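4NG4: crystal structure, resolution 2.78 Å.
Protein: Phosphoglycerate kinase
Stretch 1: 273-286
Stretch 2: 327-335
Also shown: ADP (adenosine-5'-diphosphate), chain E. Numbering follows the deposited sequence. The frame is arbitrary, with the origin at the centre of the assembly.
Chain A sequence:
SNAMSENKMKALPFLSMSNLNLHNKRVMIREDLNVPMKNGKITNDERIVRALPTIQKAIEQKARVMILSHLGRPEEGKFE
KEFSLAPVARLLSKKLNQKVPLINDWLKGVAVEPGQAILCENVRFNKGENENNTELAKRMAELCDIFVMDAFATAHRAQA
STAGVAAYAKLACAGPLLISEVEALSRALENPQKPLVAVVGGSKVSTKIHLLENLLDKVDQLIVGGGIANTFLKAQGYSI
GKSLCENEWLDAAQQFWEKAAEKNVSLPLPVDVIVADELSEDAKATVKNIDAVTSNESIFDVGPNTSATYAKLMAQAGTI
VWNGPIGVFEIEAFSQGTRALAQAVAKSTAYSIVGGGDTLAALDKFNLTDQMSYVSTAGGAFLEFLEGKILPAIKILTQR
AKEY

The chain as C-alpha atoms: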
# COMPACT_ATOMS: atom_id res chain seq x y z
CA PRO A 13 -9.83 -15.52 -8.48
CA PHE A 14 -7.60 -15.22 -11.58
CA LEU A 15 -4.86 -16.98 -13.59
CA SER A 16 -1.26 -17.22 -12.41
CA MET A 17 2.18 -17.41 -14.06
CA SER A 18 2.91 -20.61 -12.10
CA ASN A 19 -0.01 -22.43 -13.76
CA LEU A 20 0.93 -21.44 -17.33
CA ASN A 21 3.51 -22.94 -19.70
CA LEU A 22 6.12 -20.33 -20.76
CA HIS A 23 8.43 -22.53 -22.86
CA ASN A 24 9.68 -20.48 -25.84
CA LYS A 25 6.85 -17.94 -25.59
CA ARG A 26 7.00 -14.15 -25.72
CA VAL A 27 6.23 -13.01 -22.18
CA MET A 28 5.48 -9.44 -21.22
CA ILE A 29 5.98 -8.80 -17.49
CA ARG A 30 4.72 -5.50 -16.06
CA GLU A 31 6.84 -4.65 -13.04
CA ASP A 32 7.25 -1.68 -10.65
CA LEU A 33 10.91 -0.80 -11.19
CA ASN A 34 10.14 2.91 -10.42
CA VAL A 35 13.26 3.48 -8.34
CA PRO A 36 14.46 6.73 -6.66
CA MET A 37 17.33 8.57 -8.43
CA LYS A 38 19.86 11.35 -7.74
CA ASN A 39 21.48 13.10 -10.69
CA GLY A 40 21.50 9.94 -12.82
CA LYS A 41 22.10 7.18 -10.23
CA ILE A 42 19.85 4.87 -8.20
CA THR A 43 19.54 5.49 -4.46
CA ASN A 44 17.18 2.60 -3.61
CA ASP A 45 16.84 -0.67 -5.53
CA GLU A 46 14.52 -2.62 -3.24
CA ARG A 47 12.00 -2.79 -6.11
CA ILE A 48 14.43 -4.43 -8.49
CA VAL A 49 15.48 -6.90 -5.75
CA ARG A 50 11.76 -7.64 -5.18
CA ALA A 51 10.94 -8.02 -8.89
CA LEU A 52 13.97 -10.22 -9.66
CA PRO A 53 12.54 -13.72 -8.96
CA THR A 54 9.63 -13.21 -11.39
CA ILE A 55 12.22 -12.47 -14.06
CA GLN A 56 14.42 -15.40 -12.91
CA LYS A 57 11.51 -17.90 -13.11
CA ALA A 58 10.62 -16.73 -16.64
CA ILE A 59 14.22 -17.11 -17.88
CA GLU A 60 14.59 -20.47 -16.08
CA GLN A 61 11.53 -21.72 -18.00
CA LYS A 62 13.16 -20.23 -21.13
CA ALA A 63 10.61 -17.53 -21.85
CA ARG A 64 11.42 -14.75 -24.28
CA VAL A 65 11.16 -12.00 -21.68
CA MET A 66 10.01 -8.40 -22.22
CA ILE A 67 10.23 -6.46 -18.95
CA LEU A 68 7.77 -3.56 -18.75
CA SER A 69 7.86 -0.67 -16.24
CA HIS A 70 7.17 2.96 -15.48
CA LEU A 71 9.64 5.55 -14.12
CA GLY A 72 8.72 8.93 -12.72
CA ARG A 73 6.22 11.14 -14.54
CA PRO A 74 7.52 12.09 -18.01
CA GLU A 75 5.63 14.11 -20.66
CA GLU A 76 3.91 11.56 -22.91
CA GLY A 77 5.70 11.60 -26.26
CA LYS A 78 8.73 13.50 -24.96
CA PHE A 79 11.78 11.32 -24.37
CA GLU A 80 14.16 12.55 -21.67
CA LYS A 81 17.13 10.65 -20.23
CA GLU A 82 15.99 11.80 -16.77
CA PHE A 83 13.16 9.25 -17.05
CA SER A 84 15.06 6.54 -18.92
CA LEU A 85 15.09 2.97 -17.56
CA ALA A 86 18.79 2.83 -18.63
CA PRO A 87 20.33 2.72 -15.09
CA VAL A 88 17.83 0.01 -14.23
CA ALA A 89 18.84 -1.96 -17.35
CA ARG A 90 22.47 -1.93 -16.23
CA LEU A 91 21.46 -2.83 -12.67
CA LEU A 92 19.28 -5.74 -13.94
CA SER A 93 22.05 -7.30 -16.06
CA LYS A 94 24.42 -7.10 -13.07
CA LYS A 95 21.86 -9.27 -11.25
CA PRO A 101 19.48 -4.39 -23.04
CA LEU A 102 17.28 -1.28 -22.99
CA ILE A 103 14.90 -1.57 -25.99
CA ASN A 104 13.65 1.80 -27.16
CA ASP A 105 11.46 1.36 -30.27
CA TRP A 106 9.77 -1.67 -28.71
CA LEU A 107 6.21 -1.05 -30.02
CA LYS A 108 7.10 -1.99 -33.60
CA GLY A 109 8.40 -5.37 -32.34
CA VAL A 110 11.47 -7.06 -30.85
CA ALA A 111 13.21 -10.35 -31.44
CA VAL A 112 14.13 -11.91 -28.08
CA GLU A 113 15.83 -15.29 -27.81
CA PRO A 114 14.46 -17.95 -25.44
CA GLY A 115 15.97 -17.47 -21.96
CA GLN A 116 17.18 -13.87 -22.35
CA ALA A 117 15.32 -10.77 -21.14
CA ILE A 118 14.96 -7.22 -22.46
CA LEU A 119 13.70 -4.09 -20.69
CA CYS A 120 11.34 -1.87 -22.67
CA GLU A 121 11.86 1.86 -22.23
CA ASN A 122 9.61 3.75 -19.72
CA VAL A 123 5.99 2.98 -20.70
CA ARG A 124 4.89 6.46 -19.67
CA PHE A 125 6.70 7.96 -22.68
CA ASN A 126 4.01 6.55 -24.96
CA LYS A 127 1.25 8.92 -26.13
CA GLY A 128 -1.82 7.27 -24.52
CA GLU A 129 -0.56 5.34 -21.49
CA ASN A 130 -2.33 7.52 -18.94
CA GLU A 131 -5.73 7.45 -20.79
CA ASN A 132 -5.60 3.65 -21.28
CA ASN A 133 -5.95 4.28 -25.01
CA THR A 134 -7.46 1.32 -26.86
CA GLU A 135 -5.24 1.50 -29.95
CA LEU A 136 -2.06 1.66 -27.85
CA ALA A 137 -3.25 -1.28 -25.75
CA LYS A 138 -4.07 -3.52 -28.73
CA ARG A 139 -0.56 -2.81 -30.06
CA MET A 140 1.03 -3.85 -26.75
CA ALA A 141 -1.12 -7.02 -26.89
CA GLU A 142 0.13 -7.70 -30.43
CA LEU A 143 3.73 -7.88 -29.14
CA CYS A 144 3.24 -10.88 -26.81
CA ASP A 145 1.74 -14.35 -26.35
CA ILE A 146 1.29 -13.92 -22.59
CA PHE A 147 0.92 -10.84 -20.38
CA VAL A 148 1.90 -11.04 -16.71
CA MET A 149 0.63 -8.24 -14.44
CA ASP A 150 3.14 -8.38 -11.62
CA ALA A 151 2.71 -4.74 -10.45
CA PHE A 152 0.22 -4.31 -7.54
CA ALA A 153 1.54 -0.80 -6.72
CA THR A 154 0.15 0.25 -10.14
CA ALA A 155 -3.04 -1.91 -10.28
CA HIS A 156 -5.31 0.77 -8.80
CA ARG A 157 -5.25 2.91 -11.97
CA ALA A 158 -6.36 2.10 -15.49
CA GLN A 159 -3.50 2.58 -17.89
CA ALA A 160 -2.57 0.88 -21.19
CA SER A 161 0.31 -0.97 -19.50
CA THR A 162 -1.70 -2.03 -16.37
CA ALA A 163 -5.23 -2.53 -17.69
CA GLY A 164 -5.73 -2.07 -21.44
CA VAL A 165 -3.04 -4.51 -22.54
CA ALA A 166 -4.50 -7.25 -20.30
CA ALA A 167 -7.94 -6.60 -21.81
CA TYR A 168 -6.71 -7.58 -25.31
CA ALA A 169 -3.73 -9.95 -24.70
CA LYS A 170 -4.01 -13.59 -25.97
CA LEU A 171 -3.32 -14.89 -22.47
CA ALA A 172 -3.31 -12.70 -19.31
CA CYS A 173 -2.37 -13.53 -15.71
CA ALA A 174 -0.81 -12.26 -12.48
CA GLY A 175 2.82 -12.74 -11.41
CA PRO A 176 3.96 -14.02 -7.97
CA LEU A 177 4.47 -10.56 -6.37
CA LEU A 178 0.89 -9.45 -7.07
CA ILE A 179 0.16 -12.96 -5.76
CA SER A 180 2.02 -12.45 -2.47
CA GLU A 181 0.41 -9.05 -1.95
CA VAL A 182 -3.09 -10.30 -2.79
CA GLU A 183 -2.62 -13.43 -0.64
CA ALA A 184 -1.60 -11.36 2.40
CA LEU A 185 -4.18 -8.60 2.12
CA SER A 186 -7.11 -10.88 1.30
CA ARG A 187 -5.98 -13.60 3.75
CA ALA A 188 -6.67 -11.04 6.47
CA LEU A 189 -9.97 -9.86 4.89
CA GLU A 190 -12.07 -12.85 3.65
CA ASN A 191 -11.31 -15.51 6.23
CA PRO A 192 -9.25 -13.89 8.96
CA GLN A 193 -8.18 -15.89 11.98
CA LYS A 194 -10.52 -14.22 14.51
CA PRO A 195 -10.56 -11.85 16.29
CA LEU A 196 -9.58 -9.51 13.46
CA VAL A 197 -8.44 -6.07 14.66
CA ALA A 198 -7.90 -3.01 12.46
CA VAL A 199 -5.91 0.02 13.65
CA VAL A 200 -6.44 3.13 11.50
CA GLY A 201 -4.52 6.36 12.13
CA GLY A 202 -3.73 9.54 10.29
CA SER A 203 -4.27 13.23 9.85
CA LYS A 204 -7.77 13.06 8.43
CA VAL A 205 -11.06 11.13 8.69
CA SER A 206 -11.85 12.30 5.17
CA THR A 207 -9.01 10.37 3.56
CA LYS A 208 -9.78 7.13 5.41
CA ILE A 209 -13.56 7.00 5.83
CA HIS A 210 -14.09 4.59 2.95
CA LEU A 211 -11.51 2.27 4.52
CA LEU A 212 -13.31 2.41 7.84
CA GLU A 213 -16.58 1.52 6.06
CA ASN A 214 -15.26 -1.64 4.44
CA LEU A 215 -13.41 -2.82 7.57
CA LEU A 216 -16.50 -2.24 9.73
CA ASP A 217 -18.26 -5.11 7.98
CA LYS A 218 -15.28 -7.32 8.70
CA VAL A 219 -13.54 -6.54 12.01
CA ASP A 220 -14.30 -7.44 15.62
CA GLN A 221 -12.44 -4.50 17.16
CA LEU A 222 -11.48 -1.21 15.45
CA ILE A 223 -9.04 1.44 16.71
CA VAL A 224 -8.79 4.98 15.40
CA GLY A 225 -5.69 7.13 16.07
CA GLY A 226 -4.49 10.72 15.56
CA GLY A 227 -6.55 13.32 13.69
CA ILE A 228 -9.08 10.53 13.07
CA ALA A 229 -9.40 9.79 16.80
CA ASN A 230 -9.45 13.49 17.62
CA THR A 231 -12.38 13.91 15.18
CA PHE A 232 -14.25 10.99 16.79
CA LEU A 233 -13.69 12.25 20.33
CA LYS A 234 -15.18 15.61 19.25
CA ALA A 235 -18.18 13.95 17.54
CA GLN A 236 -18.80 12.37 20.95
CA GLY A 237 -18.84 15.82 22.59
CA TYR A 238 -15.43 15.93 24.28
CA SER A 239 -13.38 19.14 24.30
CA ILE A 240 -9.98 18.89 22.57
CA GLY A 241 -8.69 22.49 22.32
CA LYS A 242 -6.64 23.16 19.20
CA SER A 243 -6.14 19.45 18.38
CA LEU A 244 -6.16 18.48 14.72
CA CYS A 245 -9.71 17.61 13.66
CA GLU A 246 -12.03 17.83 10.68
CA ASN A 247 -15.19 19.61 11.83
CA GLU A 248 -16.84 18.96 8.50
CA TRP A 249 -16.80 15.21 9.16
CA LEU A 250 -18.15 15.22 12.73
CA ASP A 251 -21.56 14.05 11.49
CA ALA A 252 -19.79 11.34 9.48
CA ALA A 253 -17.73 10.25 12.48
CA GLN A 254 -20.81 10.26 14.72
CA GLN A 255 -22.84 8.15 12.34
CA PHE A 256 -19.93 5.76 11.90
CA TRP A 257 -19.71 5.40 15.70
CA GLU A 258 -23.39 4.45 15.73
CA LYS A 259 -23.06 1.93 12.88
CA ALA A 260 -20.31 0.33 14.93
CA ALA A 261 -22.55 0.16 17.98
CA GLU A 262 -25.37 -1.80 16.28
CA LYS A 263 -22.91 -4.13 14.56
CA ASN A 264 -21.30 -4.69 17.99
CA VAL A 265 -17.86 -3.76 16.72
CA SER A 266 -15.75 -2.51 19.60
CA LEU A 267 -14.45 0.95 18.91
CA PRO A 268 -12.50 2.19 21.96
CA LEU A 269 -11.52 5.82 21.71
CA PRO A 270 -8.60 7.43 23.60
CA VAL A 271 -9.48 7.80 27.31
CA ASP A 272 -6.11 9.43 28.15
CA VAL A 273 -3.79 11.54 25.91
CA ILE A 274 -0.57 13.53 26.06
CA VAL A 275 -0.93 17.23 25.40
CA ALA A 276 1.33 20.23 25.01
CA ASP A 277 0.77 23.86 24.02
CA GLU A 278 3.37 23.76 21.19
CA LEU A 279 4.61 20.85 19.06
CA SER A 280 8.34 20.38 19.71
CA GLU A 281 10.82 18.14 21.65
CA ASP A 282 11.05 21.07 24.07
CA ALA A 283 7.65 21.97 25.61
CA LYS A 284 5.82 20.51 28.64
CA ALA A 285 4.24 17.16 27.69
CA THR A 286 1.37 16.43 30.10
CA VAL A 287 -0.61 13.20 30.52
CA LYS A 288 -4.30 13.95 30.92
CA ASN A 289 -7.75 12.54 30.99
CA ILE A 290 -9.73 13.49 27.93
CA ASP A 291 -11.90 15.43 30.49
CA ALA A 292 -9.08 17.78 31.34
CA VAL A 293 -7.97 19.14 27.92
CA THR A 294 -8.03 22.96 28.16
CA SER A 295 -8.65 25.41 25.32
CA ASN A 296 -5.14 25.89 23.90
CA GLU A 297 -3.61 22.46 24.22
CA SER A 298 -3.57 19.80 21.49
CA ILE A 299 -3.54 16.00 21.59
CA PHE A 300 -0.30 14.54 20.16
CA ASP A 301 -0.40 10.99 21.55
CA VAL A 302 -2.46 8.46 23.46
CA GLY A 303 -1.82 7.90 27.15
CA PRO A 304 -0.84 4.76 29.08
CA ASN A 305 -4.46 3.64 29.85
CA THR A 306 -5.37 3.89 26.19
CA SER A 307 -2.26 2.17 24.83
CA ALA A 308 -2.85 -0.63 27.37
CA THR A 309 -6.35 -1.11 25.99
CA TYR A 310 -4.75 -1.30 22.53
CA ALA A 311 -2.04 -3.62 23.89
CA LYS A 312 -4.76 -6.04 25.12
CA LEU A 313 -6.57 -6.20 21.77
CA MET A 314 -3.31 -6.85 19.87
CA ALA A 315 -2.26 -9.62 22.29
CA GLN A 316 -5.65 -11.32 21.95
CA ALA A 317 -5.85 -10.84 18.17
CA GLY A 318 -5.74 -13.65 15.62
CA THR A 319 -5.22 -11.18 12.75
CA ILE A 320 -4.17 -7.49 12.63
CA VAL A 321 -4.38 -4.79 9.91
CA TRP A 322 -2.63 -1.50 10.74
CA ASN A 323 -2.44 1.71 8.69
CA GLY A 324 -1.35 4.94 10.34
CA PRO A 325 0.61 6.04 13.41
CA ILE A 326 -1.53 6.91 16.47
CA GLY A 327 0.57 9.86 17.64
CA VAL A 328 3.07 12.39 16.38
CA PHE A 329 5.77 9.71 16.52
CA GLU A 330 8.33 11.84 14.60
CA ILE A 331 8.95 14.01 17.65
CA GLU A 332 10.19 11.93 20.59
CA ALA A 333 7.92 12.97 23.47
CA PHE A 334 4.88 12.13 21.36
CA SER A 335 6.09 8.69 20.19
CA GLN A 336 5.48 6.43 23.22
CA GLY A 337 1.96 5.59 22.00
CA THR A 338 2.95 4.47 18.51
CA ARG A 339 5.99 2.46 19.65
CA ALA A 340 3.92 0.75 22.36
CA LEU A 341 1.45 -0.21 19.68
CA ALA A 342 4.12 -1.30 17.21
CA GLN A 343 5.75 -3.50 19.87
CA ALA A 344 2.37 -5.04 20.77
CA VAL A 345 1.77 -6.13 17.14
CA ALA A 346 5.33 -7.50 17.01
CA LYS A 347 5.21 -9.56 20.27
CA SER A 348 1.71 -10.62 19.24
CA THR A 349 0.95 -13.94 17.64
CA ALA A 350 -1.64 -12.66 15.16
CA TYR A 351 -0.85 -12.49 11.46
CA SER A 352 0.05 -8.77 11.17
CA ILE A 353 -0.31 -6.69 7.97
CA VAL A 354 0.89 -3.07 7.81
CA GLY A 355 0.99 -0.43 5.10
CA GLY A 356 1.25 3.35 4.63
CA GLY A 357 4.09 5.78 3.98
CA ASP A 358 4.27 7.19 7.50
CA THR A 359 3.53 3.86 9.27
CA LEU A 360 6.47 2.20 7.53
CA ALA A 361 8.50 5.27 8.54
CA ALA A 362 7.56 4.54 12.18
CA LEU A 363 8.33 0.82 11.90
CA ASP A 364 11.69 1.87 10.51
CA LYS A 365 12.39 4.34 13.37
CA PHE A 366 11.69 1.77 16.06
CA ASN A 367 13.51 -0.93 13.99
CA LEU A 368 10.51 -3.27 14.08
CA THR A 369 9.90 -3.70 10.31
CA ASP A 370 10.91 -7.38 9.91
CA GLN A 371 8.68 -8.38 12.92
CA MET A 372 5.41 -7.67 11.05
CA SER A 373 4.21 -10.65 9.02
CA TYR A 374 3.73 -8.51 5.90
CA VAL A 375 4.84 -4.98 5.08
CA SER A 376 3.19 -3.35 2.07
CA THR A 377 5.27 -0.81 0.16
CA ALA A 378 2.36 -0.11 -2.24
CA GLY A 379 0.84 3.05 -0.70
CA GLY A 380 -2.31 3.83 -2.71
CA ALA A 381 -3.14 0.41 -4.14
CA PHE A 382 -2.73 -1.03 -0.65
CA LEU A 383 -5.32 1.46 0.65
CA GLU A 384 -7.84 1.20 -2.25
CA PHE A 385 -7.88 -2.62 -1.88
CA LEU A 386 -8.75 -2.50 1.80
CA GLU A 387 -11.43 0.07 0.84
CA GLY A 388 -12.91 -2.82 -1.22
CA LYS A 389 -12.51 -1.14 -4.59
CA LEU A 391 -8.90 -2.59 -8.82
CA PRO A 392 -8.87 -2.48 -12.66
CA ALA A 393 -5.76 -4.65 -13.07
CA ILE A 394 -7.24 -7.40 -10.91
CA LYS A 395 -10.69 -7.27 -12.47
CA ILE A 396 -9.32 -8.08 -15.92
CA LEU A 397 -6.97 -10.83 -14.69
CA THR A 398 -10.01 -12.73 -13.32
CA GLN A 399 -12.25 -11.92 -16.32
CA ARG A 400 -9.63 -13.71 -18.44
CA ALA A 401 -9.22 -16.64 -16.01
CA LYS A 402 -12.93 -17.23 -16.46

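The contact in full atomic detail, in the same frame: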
# COMPACT_ATOMS: atom_id res chain seq x y z
N VAL A 273 -4.62 10.99 27.01
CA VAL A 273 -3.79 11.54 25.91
C VAL A 273 -2.62 12.35 26.45
O VAL A 273 -2.63 12.76 27.61
CB VAL A 273 -4.62 12.49 25.00
CG1 VAL A 273 -5.66 11.73 24.20
CG2 VAL A 273 -5.28 13.58 25.83
N ILE A 274 -1.61 12.60 25.63
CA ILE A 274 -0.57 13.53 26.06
C ILE A 274 -0.63 14.81 25.26
O ILE A 274 -0.62 14.80 24.03
CB ILE A 274 0.84 12.94 26.02
CG1 ILE A 274 1.84 13.93 26.62
CG2 ILE A 274 1.26 12.65 24.62
CD1 ILE A 274 2.98 13.24 27.41
N VAL A 275 -0.68 15.92 25.98
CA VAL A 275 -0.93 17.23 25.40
C VAL A 275 0.22 18.17 25.70
O VAL A 275 0.95 18.00 26.66
CB VAL A 275 -2.26 17.86 25.92
CG1 VAL A 275 -3.41 16.88 25.80
CG2 VAL A 275 -2.14 18.30 27.37
N ALA A 276 0.36 19.17 24.84
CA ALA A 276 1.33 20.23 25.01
C ALA A 276 0.73 21.45 24.34
O ALA A 276 -0.24 21.32 23.58
CB ALA A 276 2.65 19.87 24.36
N ASP A 277 1.28 22.62 24.61
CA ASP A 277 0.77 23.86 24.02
C ASP A 277 1.61 24.34 22.83
O ASP A 277 1.39 25.44 22.31
CB ASP A 277 0.59 24.94 25.09
CG ASP A 277 1.89 25.63 25.48
OD1 ASP A 277 2.97 25.04 25.27
OD2 ASP A 277 1.80 26.77 26.01
N GLU A 278 2.58 23.52 22.41
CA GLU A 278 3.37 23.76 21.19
C GLU A 278 4.01 22.44 20.81
O GLU A 278 4.42 21.69 21.70
CB GLU A 278 4.42 24.88 21.41
CG GLU A 278 5.73 24.44 22.08
CD GLU A 278 6.62 25.61 22.51
OE1 GLU A 278 6.09 26.74 22.63
OE2 GLU A 278 7.84 25.38 22.73
N LEU A 279 4.08 22.13 19.52
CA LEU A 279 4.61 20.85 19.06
C LEU A 279 6.11 20.87 18.80
O LEU A 279 6.55 21.27 17.72
CB LEU A 279 3.87 20.40 17.79
CG LEU A 279 4.28 19.06 17.14
CD1 LEU A 279 4.47 17.91 18.16
CD2 LEU A 279 3.25 18.67 16.09
N SER A 280 6.88 20.42 19.79
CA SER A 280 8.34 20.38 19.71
C SER A 280 8.93 19.47 20.82
O SER A 280 8.26 19.24 21.84
CB SER A 280 8.92 21.80 19.83
OG SER A 280 8.41 22.45 20.98
N GLU A 281 10.17 19.00 20.64
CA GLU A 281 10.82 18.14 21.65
C GLU A 281 11.02 18.84 23.00
O GLU A 281 11.54 18.24 23.94
CB GLU A 281 12.18 17.62 21.13
CG GLU A 281 13.35 18.62 21.24
CD GLU A 281 14.69 18.08 20.71
OE1 GLU A 281 15.75 18.44 21.29
OE2 GLU A 281 14.69 17.32 19.73
N ASP A 282 10.56 20.09 23.09
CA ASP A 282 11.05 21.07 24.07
C ASP A 282 10.03 21.50 25.13
O ASP A 282 10.42 21.87 26.24
CB ASP A 282 11.49 22.31 23.30
CG ASP A 282 12.68 22.99 23.91
OD1 ASP A 282 13.63 22.27 24.29
OD2 ASP A 282 12.69 24.24 23.97
N ALA A 283 8.75 21.47 24.76
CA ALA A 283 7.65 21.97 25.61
C ALA A 283 7.17 20.94 26.63
O ALA A 283 7.47 19.75 26.50
CB ALA A 283 6.49 22.38 24.73
N LYS A 284 6.43 21.40 27.64
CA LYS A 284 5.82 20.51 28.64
C LYS A 284 4.83 19.50 28.05
O LYS A 284 3.74 19.88 27.62
CB LYS A 284 5.05 21.33 29.68
CG LYS A 284 5.91 21.97 30.74
CD LYS A 284 5.94 21.15 32.04
CE LYS A 284 6.70 21.88 33.16
NZ LYS A 284 5.89 22.91 33.89
N ALA A 285 5.19 18.21 28.05
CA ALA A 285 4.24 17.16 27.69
C ALA A 285 3.53 16.78 28.98
O ALA A 285 4.19 16.58 30.01
CB ALA A 285 4.94 15.96 27.08
N THR A 286 2.19 16.71 28.92
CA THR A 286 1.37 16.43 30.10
C THR A 286 0.34 15.35 29.84
O THR A 286 -0.47 15.47 28.92
CB THR A 286 0.61 17.67 30.53
OG1 THR A 286 1.55 18.73 30.73
CG2 THR A 286 -0.18 17.41 31.82
N GLY A 327 0.14 8.56 17.12
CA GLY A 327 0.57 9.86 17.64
C GLY A 327 1.63 10.49 16.76
O GLY A 327 2.06 9.92 15.76
N VAL A 328 2.06 11.68 17.13
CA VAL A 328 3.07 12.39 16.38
C VAL A 328 4.41 11.75 16.68
O VAL A 328 5.30 12.36 17.30
CB VAL A 328 3.09 13.89 16.73
CG1 VAL A 328 4.00 14.66 15.76
CG2 VAL A 328 1.66 14.46 16.72
N PHE A 329 4.58 10.52 16.22
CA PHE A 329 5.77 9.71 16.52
C PHE A 329 7.10 10.33 16.12
O PHE A 329 8.13 9.95 16.64
CB PHE A 329 5.65 8.35 15.82
CG PHE A 329 6.00 8.40 14.34
CD1 PHE A 329 5.06 8.80 13.40
CD2 PHE A 329 7.29 8.08 13.90
CE1 PHE A 329 5.39 8.86 12.06
CE2 PHE A 329 7.62 8.14 12.55
CZ PHE A 329 6.67 8.53 11.64
N GLU A 330 7.08 11.25 15.14
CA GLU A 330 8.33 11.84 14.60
C GLU A 330 9.09 12.63 15.65
O GLU A 330 10.31 12.58 15.70
CB GLU A 330 8.05 12.75 13.39
CG GLU A 330 7.32 12.07 12.21
CD GLU A 330 5.79 12.23 12.24
OE1 GLU A 330 5.23 12.64 13.29
OE2 GLU A 330 5.14 11.95 11.21
N ILE A 331 8.36 13.36 16.49
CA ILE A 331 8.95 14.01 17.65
C ILE A 331 8.87 13.01 18.81
O ILE A 331 7.93 12.23 18.89
CB ILE A 331 8.26 15.37 17.97
CG1 ILE A 331 9.08 16.18 18.97
CG2 ILE A 331 6.87 15.16 18.48
CD1 ILE A 331 10.42 16.67 18.38
N GLU A 332 9.87 13.05 19.68
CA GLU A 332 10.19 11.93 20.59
C GLU A 332 9.30 11.84 21.82
O GLU A 332 9.06 10.75 22.32
CB GLU A 332 11.66 11.99 21.03
CG GLU A 332 12.67 11.97 19.86
CD GLU A 332 13.01 13.38 19.28
OE1 GLU A 332 12.31 14.38 19.59
OE2 GLU A 332 14.01 13.47 18.52
N ALA A 333 8.83 12.98 22.33
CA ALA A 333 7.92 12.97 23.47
C ALA A 333 6.56 12.34 23.08
O ALA A 333 5.88 11.71 23.90
CB ALA A 333 7.72 14.39 23.98
N PHE A 334 6.20 12.49 21.81
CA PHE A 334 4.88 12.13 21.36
C PHE A 334 4.86 10.79 20.61
O PHE A 334 3.92 10.50 19.84
CB PHE A 334 4.33 13.30 20.55
CG PHE A 334 4.33 14.61 21.31
CD1 PHE A 334 3.77 14.70 22.59
CD2 PHE A 334 4.89 15.75 20.78
CE1 PHE A 334 3.77 15.88 23.30
CE2 PHE A 334 4.89 16.94 21.49
CZ PHE A 334 4.33 17.00 22.76
N SER A 335 5.86 9.95 20.90
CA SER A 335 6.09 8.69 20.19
C SER A 335 5.78 7.43 21.01
O SER A 335 5.68 6.32 20.45
CB SER A 335 7.54 8.62 19.73
OG SER A 335 8.38 8.33 20.82
PB ADP E . 0.12 6.59 6.81
O1B ADP E . 1.07 5.80 7.68
O2B ADP E . 0.82 7.42 5.76
O3B ADP E . -1.06 5.79 6.30
PA ADP E . -1.51 8.86 7.45
O1A ADP E . -1.16 9.34 6.06
O2A ADP E . -2.94 8.46 7.71
O3A ADP E . -0.56 7.62 7.86
O5' ADP E . -1.10 10.06 8.46
C5' ADP E . -0.05 9.94 9.42
C4' ADP E . 0.61 11.29 9.68
O4' ADP E . -0.28 12.12 10.42
C3' ADP E . 1.91 11.15 10.48
O3' ADP E . 3.02 11.67 9.74
C2' ADP E . 1.66 11.89 11.78
O2' ADP E . 2.74 12.74 12.16
C1' ADP E . 0.38 12.69 11.56
N9 ADP E . -0.48 12.70 12.79
C8 ADP E . -1.03 11.62 13.40
N7 ADP E . -1.74 12.01 14.49
C5 ADP E . -1.67 13.35 14.59
C6 ADP E . -2.19 14.40 15.50
N6 ADP E . -2.97 14.09 16.57
N1 ADP E . -1.87 15.69 15.22
C2 ADP E . -1.10 16.05 14.17
N3 ADP E . -0.59 15.15 13.31
C4 ADP E . -0.83 13.81 13.46

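Stretch 1 enters as a strand, 273-276, and leaves it through a loop that doubles back: Val275 N donates to Thr286 O at 3.0 Å, and Thr286 N donates to Val275 O at 2.9 Å. These two bonds close a hairpin-like excursion. Stretch 2 has no regular strand or helix. It folds through two type I turns, Val328 to Ile331 and Glu332 to Ser335, the first with a weak bond from Ile331 N to Val328 O (3.3 Å) and the second with Ser335 OG donating to Glu332 O (2.9 Å). No hydrogen bond crosses between the stretches, so the 474 Å² they bury, summed over both sides, comes from van der Waals packing, mostly between side chains but with some backbone atoms of stretch 1 taking part.

Along the strand, alternation decides which residues participate. Ile274 points toward stretch 2, and its CG2 lies 3.8 Å from Phe334 CD1, near the plane of the ring and at its edge. Val275 points away. Ala276 again points toward the partner, its CB 3.7 Å from Phe334 CZ; its short side chain meets the far end of the ring. Asp277 and Glu278 make no contact.

At Leu279 the CA-to-CB bond runs sideways, but chi1 near 180° (t) and chi2 of 45° (p) carry the end of the side chain nearer to stretch 2. Its CD1 is 3.4 Å from Phe334 CD2, 3.7 Å from Ile331 CG2 and 4.1 Å from Val328 CG1, so one methyl group touches three apolar side chains. Ser280 points its side chain away and contributes backbone instead: its C is 3.8 Å from Ile331 CG1.

The type I turn from Ser280 to Ala283 then brings Glu281 against Ile331, where the CA atoms of the two residues are 6.0 Å apart. Ile331 CD1 approaches Glu281 N at 3.3 Å and Glu281 CB at 3.4 Å, an apolar methyl packed on the backbone and the base of an acidic side chain. Further out, Glu281 OE2 and Glu332 OE1 lie 3.8 Å apart. Two carboxylates this close would repel if both are charged, so the pair offers no evident attraction.

On the returning arm Ala285 points toward stretch 2, with its CB 4.0 Å from Phe334 CE1 and a looser 4.5 Å from Ala333 CB. Phe334 is thus the centre of the contact, with 110 Å² covered, and Ile274, Ala276, Leu279 and Ala285 all supply carbons around its ring. Glu330 stands apart from this packing and serves the nucleotide: ADP O3' donates to Glu330 OE2 at 2.6 Å.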